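PDB 6JIF: branched-chain-amino-acid aminotransferase from Pseudomonas sp. UW4, which catalyses the reversible, pyridoxal-5'-phosphate-dependent transfer of the amino group between branched-chain amino acids and 2-oxo acids. Local coordinates for residues B[83-87]-B[345-349]; B[150-154]-B[163-167]; B[275-280]-B[336-341]. All coordinates share one frame; numbering follows the deposited sequence.

Contact 1: residues B[83-87]-B[345-349]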
loop_
_atom_site.group_PDB
_atom_site.type_symbol
_atom_site.label_atom_id
_atom_site.label_comp_id
_atom_site.label_asym_id
_atom_site.label_seq_id
_atom_site.Cartn_x
_atom_site.Cartn_y
_atom_site.Cartn_z
ATOM N N ALA B 83 5.705 -7.178 25.355
ATOM C CA ALA B 83 6.008 -7.097 26.779
ATOM C C ALA B 83 5.950 -8.506 27.323
ATOM O O ALA B 83 5.152 -9.302 26.838
ATOM C CB ALA B 83 5.026 -6.205 27.545
ATOM N N TYR B 84 6.848 -8.811 28.259
ATOM C CA TYR B 84 7.052 -10.138 28.830
ATOM C C TYR B 84 6.995 -10.079 30.357
ATOM O O TYR B 84 7.564 -9.164 30.976
ATOM C CB TYR B 84 8.404 -10.690 28.406
ATOM C CG TYR B 84 8.669 -10.693 26.933
ATOM C CD1 TYR B 84 9.175 -9.551 26.282
ATOM C CD2 TYR B 84 8.437 -11.814 26.173
ATOM C CE1 TYR B 84 9.431 -9.553 24.923
ATOM C CE2 TYR B 84 8.705 -11.822 24.816
ATOM C CZ TYR B 84 9.192 -10.689 24.198
ATOM O OH TYR B 84 9.442 -10.673 22.844
ATOM N N ARG B 85 6.337 -11.070 30.984
ATOM C CA ARG B 85 6.428 -11.217 32.430
ATOM C C ARG B 85 7.774 -11.851 32.797
ATOM O O ARG B 85 8.159 -12.901 32.260
ATOM C CB ARG B 85 5.271 -12.063 32.960
ATOM C CG ARG B 85 5.306 -12.273 34.418
ATOM C CD ARG B 85 5.016 -10.978 35.178
ATOM N NE ARG B 85 3.601 -10.629 35.030
ATOM C CZ ARG B 85 3.026 -9.548 35.532
ATOM N NH1 ARG B 85 3.748 -8.694 36.245
ATOM N NH2 ARG B 85 1.719 -9.336 35.347
ATOM N N CYS B 86 8.509 -11.190 33.677
ATOM C CA CYS B 86 9.765 -11.754 34.145
ATOM C C CYS B 86 9.532 -12.765 35.293
ATOM O O CYS B 86 8.518 -12.738 36.001
ATOM C CB CYS B 86 10.669 -10.640 34.658
ATOM S SG CYS B 86 11.057 -9.439 33.469
ATOM N N LYS B 87 10.516 -13.632 35.504
ATOM C CA LYS B 87 10.393 -14.594 36.598
ATOM C C LYS B 87 10.231 -13.896 37.930
ATOM O O LYS B 87 9.613 -14.449 38.856
ATOM C CB LYS B 87 11.632 -15.488 36.655
ATOM C CG LYS B 87 11.427 -16.723 37.488
ATOM C CD LYS B 87 12.417 -17.808 37.162
ATOM C CE LYS B 87 13.802 -17.292 36.950
ATOM N NZ LYS B 87 14.770 -18.471 36.814
ATOM N N GLN B 345 14.935 -10.970 26.406
ATOM C CA GLN B 345 13.553 -10.479 26.385
ATOM C C GLN B 345 12.837 -10.764 27.711
ATOM O O GLN B 345 12.167 -9.875 28.268
ATOM C CB GLN B 345 12.803 -11.095 25.188
ATOM C CG GLN B 345 13.262 -10.568 23.883
ATOM C CD GLN B 345 12.726 -11.371 22.716
ATOM O OE1 GLN B 345 12.418 -12.566 22.846
ATOM N NE2 GLN B 345 12.629 -10.725 21.568
ATOM N N THR B 346 13.019 -11.967 28.283
ATOM C CA THR B 346 12.294 -12.331 29.495
ATOM C C THR B 346 12.989 -11.993 30.812
ATOM O O THR B 346 12.411 -12.263 31.866
ATOM C CB THR B 346 11.979 -13.839 29.489
ATOM O OG1 THR B 346 13.207 -14.584 29.457
ATOM C CG2 THR B 346 11.184 -14.145 28.268
ATOM N N GLY B 347 14.213 -11.456 30.801
ATOM C CA GLY B 347 14.915 -11.168 32.064
ATOM C C GLY B 347 15.724 -12.301 32.660
ATOM O O GLY B 347 16.254 -12.138 33.796
ATOM N N ASP B 348 15.850 -13.432 31.965
ATOM C CA ASP B 348 16.730 -14.509 32.424
ATOM C C ASP B 348 18.200 -14.237 32.141
ATOM O O ASP B 348 19.083 -14.817 32.797
ATOM C CB ASP B 348 16.281 -15.813 31.778
ATOM C CG ASP B 348 14.987 -16.279 32.363
ATOM O OD1 ASP B 348 14.679 -15.840 33.503
ATOM O OD2 ASP B 348 14.284 -17.065 31.711
ATOM N N ILE B 349 18.483 -13.351 31.198
ATOM C CA ILE B 349 19.840 -12.935 30.838
ATOM C C ILE B 349 19.830 -11.415 30.894
ATOM O O ILE B 349 18.934 -10.781 30.329
ATOM C CB ILE B 349 20.244 -13.404 29.421
ATOM C CG1 ILE B 349 20.332 -14.938 29.324
ATOM C CG2 ILE B 349 21.603 -12.747 28.954
ATOM C CD1 ILE B 349 20.420 -15.480 27.844
HETATM O O HOH W 1 12.954 -13.590 34.254
#
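Tyr84, at the end of strand 76-85, packs against Gln345 and Thr346 where helix 332-346 runs out into a Schellman motif at Gly347. Gln345 can be followed outward. Gln345 CB lies 3.7 Å above the plane of the Tyr84 ring, offset toward the rim, in a CH-pi contact. Gln345 CG stays on that side of the ring, 4.0 Å from Tyr84 OH, and CD comes within 3.4 Å of the same oxygen. At the tip, Gln345 OE1 (3.5 Å) and NE2 (3.4 Å) both lie near Tyr84 OH, the NE2 angle being too poor for a hydrogen bond. The chain is extended beyond CG (chi2 168°), which carries the amide past the phenol, its plane 24° from the ring's. A flat aromatic suits this place, lying against both aliphatic and amide parts. Thr346 CG2 meets Tyr84 CD2 obliquely, while Thr346 OG1 turns back to the carbonyl of Thr342. Gly347 has positive phi, where a CB would press on the preceding carbonyl and crowd Cys86 SG. Asp348 OD1 comes near Lys87 CE, the charges staying beyond salt-bridge range; OD2 is hydrogen-bonded to Tyr138 OH. One water accepts from Lys87 N at 2.7 Å and donates to Thr346 O and Asp348 OD1.

Contact 2: residues B[150-154]-B[163-167]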
loop_
_atom_site.group_PDB
_atom_site.type_symbol
_atom_site.label_atom_id
_atom_site.label_comp_id
_atom_site.label_asym_id
_atom_site.label_seq_id
_atom_site.Cartn_x
_atom_site.Cartn_y
_atom_site.Cartn_z
ATOM N N VAL B 150 -0.430 4.464 12.836
ATOM C CA VAL B 150 -0.838 5.820 12.506
ATOM C C VAL B 150 -1.535 5.754 11.139
ATOM O O VAL B 150 -1.056 5.069 10.229
ATOM C CB VAL B 150 0.353 6.784 12.457
ATOM C CG1 VAL B 150 -0.142 8.200 12.081
ATOM C CG2 VAL B 150 1.055 6.818 13.815
ATOM N N ILE B 151 -2.697 6.420 11.026
ATOM C CA ILE B 151 -3.493 6.330 9.802
ATOM C C ILE B 151 -4.060 7.713 9.438
ATOM O O ILE B 151 -4.466 8.464 10.326
ATOM C CB ILE B 151 -4.634 5.303 9.951
ATOM C CG1 ILE B 151 -5.528 5.605 11.136
ATOM C CG2 ILE B 151 -4.119 3.862 9.915
ATOM C CD1 ILE B 151 -6.862 4.884 10.976
ATOM N N GLY B 152 -4.146 8.005 8.132
ATOM C CA GLY B 152 -4.747 9.257 7.642
ATOM C C GLY B 152 -6.259 9.150 7.611
ATOM O O GLY B 152 -6.816 8.198 7.059
ATOM N N VAL B 153 -6.932 10.126 8.209
ATOM C CA VAL B 153 -8.383 10.121 8.352
ATOM C C VAL B 153 -8.924 11.522 8.074
ATOM O O VAL B 153 -8.181 12.473 7.784
ATOM C CB VAL B 153 -8.828 9.638 9.756
ATOM C CG1 VAL B 153 -8.215 8.195 10.090
ATOM C CG2 VAL B 153 -8.452 10.632 10.811
ATOM N N GLY B 154 -10.243 11.640 8.181
ATOM C CA GLY B 154 -10.953 12.856 7.834
ATOM C C GLY B 154 -11.412 12.821 6.380
ATOM O O GLY B 154 -10.909 12.055 5.561
ATOM N N PRO B 163 -6.018 15.466 6.094
ATOM C CA PRO B 163 -6.158 16.605 7.012
ATOM C C PRO B 163 -6.117 16.230 8.487
ATOM O O PRO B 163 -5.904 17.143 9.304
ATOM C CB PRO B 163 -7.546 17.169 6.662
ATOM C CG PRO B 163 -8.337 15.904 6.346
ATOM C CD PRO B 163 -7.323 15.097 5.530
ATOM N N GLU B 164 -6.404 14.972 8.860
ATOM C CA GLU B 164 -6.362 14.541 10.259
ATOM C C GLU B 164 -5.695 13.175 10.316
ATOM O O GLU B 164 -5.632 12.455 9.310
ATOM C CB GLU B 164 -7.763 14.396 10.909
ATOM C CG GLU B 164 -8.625 15.614 10.941
ATOM C CD GLU B 164 -10.090 15.267 11.229
ATOM O OE1 GLU B 164 -10.366 14.218 11.852
ATOM O OE2 GLU B 164 -10.972 16.050 10.815
ATOM N N PHE B 165 -5.198 12.799 11.497
ATOM C CA PHE B 165 -4.589 11.480 11.640
ATOM C C PHE B 165 -4.986 10.859 12.988
ATOM O O PHE B 165 -5.326 11.551 13.926
ATOM C CB PHE B 165 -3.038 11.521 11.495
ATOM C CG PHE B 165 -2.554 12.126 10.212
ATOM C CD1 PHE B 165 -2.441 13.495 10.100
ATOM C CD2 PHE B 165 -2.192 11.307 9.149
ATOM C CE1 PHE B 165 -2.029 14.072 8.899
ATOM C CE2 PHE B 165 -1.775 11.871 7.945
ATOM C CZ PHE B 165 -1.676 13.241 7.842
ATOM N N ILE B 166 -4.939 9.532 13.058
ATOM C CA ILE B 166 -5.146 8.784 14.292
ATOM C C ILE B 166 -3.867 8.018 14.608
ATOM O O ILE B 166 -3.298 7.352 13.738
ATOM C CB ILE B 166 -6.352 7.826 14.187
ATOM C CG1 ILE B 166 -7.635 8.629 14.344
ATOM C CG2 ILE B 166 -6.270 6.685 15.243
ATOM C CD1 ILE B 166 -8.888 7.830 14.037
ATOM N N PHE B 167 -3.418 8.099 15.870
ATOM C CA PHE B 167 -2.355 7.245 16.409
ATOM C C PHE B 167 -3.023 6.354 17.458
ATOM O O PHE B 167 -3.695 6.851 18.349
ATOM C CB PHE B 167 -1.235 8.099 17.022
ATOM C CG PHE B 167 -0.246 7.293 17.803
ATOM C CD1 PHE B 167 0.254 6.108 17.275
ATOM C CD2 PHE B 167 0.150 7.700 19.067
ATOM C CE1 PHE B 167 1.164 5.323 18.007
ATOM C CE2 PHE B 167 1.067 6.939 19.818
ATOM C CZ PHE B 167 1.586 5.778 19.304
#
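The Phe165 ring lies obliquely against Gly152, and the Phe167 ring meets Val150 obliquely as well. Phe165 CD2 comes within 3.6 Å of Gly152 CA; with no side chain at Gly152 the ring can lie directly against its CA. With CG anti to its own carbonyl carbon (chi1 -56°), Phe165 leans back to the Pro163 end of its strand, whereas Phe167 has CG anti to its backbone N (chi1 170°) and sets Phe167 CD1 3.6 Å from Val150 CG2. Met103 of helix 96-109 packs on both Val150 and Phe167. These strands form a beta hairpin, 143-153 with 164-174, within the seven-stranded antiparallel sheet, built mainly from the N-terminal half. Ile151 and Ile166 make a hydrogen-bonded pair. Val153 and Glu164 make the next such pair: Val153 N donates almost straight to Glu164 O (2.9 Å, 174° at the hydrogen), and the return bond from Glu164 N to Val153 O is longer, 3.2 Å. Gly154 follows with positive phi, where a CB would be tight against Pro163 CG and Glu164 CD. On the face that carries Ile151, Val153 and Ile166, beta-branched side chains pack across the two strands. Ile151 and Ile166 lie side by side, Ile151 CG1 3.9 Å from Ile166 CB, and Ile166 CD1 reaches Val153 CG1. Ile64 of strand 61-65 packs on Val153 and Ile166, while Ile151 touches Leu71 of the second subunit.

Contact 3: residues B[275-280]-B[336-341]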
loop_
_atom_site.group_PDB
_atom_site.type_symbol
_atom_site.label_atom_id
_atom_site.label_comp_id
_atom_site.label_asym_id
_atom_site.label_seq_id
_atom_site.Cartn_x
_atom_site.Cartn_y
_atom_site.Cartn_z
ATOM N N LEU B 275 23.633 -8.752 19.727
ATOM C CA LEU B 275 23.969 -9.834 20.651
ATOM C C LEU B 275 25.069 -10.703 20.069
ATOM O O LEU B 275 25.959 -11.134 20.787
ATOM C CB LEU B 275 22.746 -10.686 20.987
ATOM C CG LEU B 275 21.695 -9.962 21.837
ATOM C CD1 LEU B 275 20.416 -10.802 21.807
ATOM C CD2 LEU B 275 22.183 -9.718 23.285
ATOM N N ALA B 276 25.019 -10.957 18.755
ATOM C CA ALA B 276 26.072 -11.710 18.098
ATOM C C ALA B 276 27.416 -11.042 18.317
ATOM O O ALA B 276 28.395 -11.703 18.657
ATOM C CB ALA B 276 25.768 -11.809 16.574
ATOM N N LYS B 277 27.484 -9.713 18.117
ATOM C CA LYS B 277 28.762 -9.014 18.215
ATOM C C LYS B 277 29.228 -8.862 19.649
ATOM O O LYS B 277 30.424 -9.007 19.931
ATOM C CB LYS B 277 28.667 -7.637 17.580
ATOM C CG LYS B 277 28.694 -7.643 16.076
ATOM C CD LYS B 277 28.789 -6.135 15.614
ATOM C CE LYS B 277 28.203 -5.889 14.210
ATOM N NZ LYS B 277 27.983 -4.418 13.970
ATOM N N THR B 278 28.332 -8.468 20.554
ATOM C CA THR B 278 28.759 -8.062 21.882
ATOM C C THR B 278 28.554 -9.129 22.955
ATOM O O THR B 278 29.053 -8.953 24.076
ATOM C CB THR B 278 28.046 -6.778 22.310
ATOM O OG1 THR B 278 26.661 -7.070 22.516
ATOM C CG2 THR B 278 28.149 -5.759 21.177
ATOM N N ARG B 279 27.776 -10.174 22.687
ATOM C CA ARG B 279 27.567 -11.199 23.704
ATOM C C ARG B 279 27.980 -12.603 23.280
ATOM O O ARG B 279 28.271 -13.440 24.155
ATOM C CB ARG B 279 26.089 -11.190 24.181
ATOM C CG ARG B 279 25.707 -9.926 25.004
ATOM C CD ARG B 279 26.391 -9.911 26.340
ATOM N NE ARG B 279 25.869 -8.777 27.117
ATOM C CZ ARG B 279 24.758 -8.823 27.851
ATOM N NH1 ARG B 279 24.073 -9.941 27.939
ATOM N NH2 ARG B 279 24.341 -7.732 28.513
ATOM N N LEU B 280 27.938 -12.926 21.981
ATOM C CA LEU B 280 28.204 -14.291 21.531
ATOM C C LEU B 280 29.547 -14.466 20.841
ATOM O O LEU B 280 29.830 -15.567 20.369
ATOM C CB LEU B 280 27.098 -14.746 20.566
ATOM C CG LEU B 280 25.757 -14.654 21.280
ATOM C CD1 LEU B 280 24.603 -14.759 20.343
ATOM C CD2 LEU B 280 25.732 -15.787 22.350
ATOM N N LYS B 336 21.519 -21.198 19.770
ATOM C CA LYS B 336 22.224 -20.307 20.693
ATOM C C LYS B 336 21.715 -18.870 20.570
ATOM O O LYS B 336 21.496 -18.196 21.590
ATOM C CB LYS B 336 23.732 -20.405 20.425
ATOM C CG LYS B 336 24.612 -19.530 21.319
ATOM C CD LYS B 336 26.126 -19.745 21.033
ATOM C CE LYS B 336 26.511 -19.369 19.574
ATOM N NZ LYS B 336 27.995 -19.502 19.299
ATOM N N LEU B 337 21.494 -18.400 19.341
ATOM C CA LEU B 337 20.910 -17.076 19.120
ATOM C C LEU B 337 19.510 -16.982 19.718
ATOM O O LEU B 337 19.138 -15.982 20.317
ATOM C CB LEU B 337 20.848 -16.776 17.621
ATOM C CG LEU B 337 22.185 -16.492 16.941
ATOM C CD1 LEU B 337 22.052 -16.622 15.414
ATOM C CD2 LEU B 337 22.668 -15.090 17.285
ATOM N N TYR B 338 18.684 -17.984 19.481
ATOM C CA TYR B 338 17.346 -17.949 20.049
ATOM C C TYR B 338 17.395 -17.929 21.584
ATOM O O TYR B 338 16.647 -17.183 22.235
ATOM C CB TYR B 338 16.592 -19.168 19.559
ATOM C CG TYR B 338 15.212 -19.273 20.094
ATOM C CD1 TYR B 338 14.185 -18.581 19.485
ATOM C CD2 TYR B 338 14.930 -20.099 21.192
ATOM C CE1 TYR B 338 12.909 -18.687 19.945
ATOM C CE2 TYR B 338 13.634 -20.208 21.679
ATOM C CZ TYR B 338 12.628 -19.504 21.044
ATOM O OH TYR B 338 11.334 -19.580 21.516
ATOM N N LYS B 339 18.277 -18.729 22.162
ATOM C CA LYS B 339 18.413 -18.772 23.625
ATOM C C LYS B 339 18.799 -17.396 24.156
ATOM O O LYS B 339 18.218 -16.903 25.128
ATOM C CB LYS B 339 19.451 -19.799 24.022
ATOM C CG LYS B 339 19.613 -19.869 25.576
ATOM C CD LYS B 339 20.416 -21.083 26.059
ATOM C CE LYS B 339 21.913 -20.810 26.070
ATOM N NZ LYS B 339 22.704 -21.849 25.277
ATOM N N GLU B 340 19.774 -16.759 23.504
ATOM C CA GLU B 340 20.265 -15.469 23.986
ATOM C C GLU B 340 19.177 -14.399 23.893
ATOM O O GLU B 340 18.935 -13.625 24.854
ATOM C CB GLU B 340 21.509 -15.069 23.182
ATOM C CG GLU B 340 22.174 -13.771 23.662
ATOM C CD GLU B 340 22.890 -13.905 25.040
ATOM O OE1 GLU B 340 23.077 -15.039 25.563
ATOM O OE2 GLU B 340 23.359 -12.852 25.595
ATOM N N LEU B 341 18.492 -14.354 22.757
ATOM C CA LEU B 341 17.519 -13.301 22.517
ATOM C C LEU B 341 16.300 -13.467 23.417
ATOM O O LEU B 341 15.850 -12.504 24.050
ATOM C CB LEU B 341 17.112 -13.284 21.040
ATOM C CG LEU B 341 16.044 -12.176 20.835
ATOM C CD1 LEU B 341 16.545 -10.760 21.333
ATOM C CD2 LEU B 341 15.621 -12.085 19.370
HETATM O O HOH W 2 25.055 -12.911 27.457
HETATM O O HOH W 3 29.280 -17.806 21.844
#
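Leu280, just beyond the end of helix 267-278, drives its two methyls into the side of helix 332-346. Its chi1 of -58° sets CG anti to the carbonyl carbon, and the branch then splits the work: Leu280 CD1 meets Leu337 CD2 at 3.6 Å, while Leu280 CD2 lies 4.0 Å from Lys336 CG. The two side chains run antiparallel, the aliphatic stem of Lys336 lying along Leu280 before bending at chi3, which brings the ammonium near a water bound to Leu280 O; that last link is weak. Five residues earlier, within helix 267-278, Leu275 CD1 sits 3.9 Å from both Leu341 CD1 and Glu340 CG, meeting the Leu341 side chain at about a right angle. Forked leucines fit such a helix-helix seam, and Leu341 also touches Val308 of strand 308-317 and Leu272. Glu340 first stretches away from its helix, then folds at chi2 (71°), so its CG packs on Leu275 and its carboxylate turns to Arg279. There Glu340 OE2 lies 3.5 Å from Arg279 CB and 3.8 Å from Arg279 NH1, a long salt bridge with the two planes 83° apart. A water donates to Glu340 OE2 and accepts from Arg279 NH1, and NH1 also bonds to the carbonyl of Glu350. Apolar packing, including the CG of Glu340, therefore probably outweighs the long, water-bridged ion pair.

Contacts 1 and 3 share helix 332-346: contact 3 uses its flank and contact 1 its C-terminal end. Their centres are about 15 Å apart, and they touch where Ile349 packs on Glu340 and Arg279. Contact 2 lies well apart, its centre about 34 Å from that of contact 1 and about 39 Å from that of contact 3, across the molecule from the latter. Strands 76-85 and 143-153, however, are neighbours in one antiparallel sheet, which ties it to contact 1. Along the chain contact 2 precedes contact 3, and both fall between the two segments of contact 1. That long-range contact therefore brings this sheet against the last long helix, with the side chains of Gln345 and Leu341 each about 8 Å from the bound cofactor.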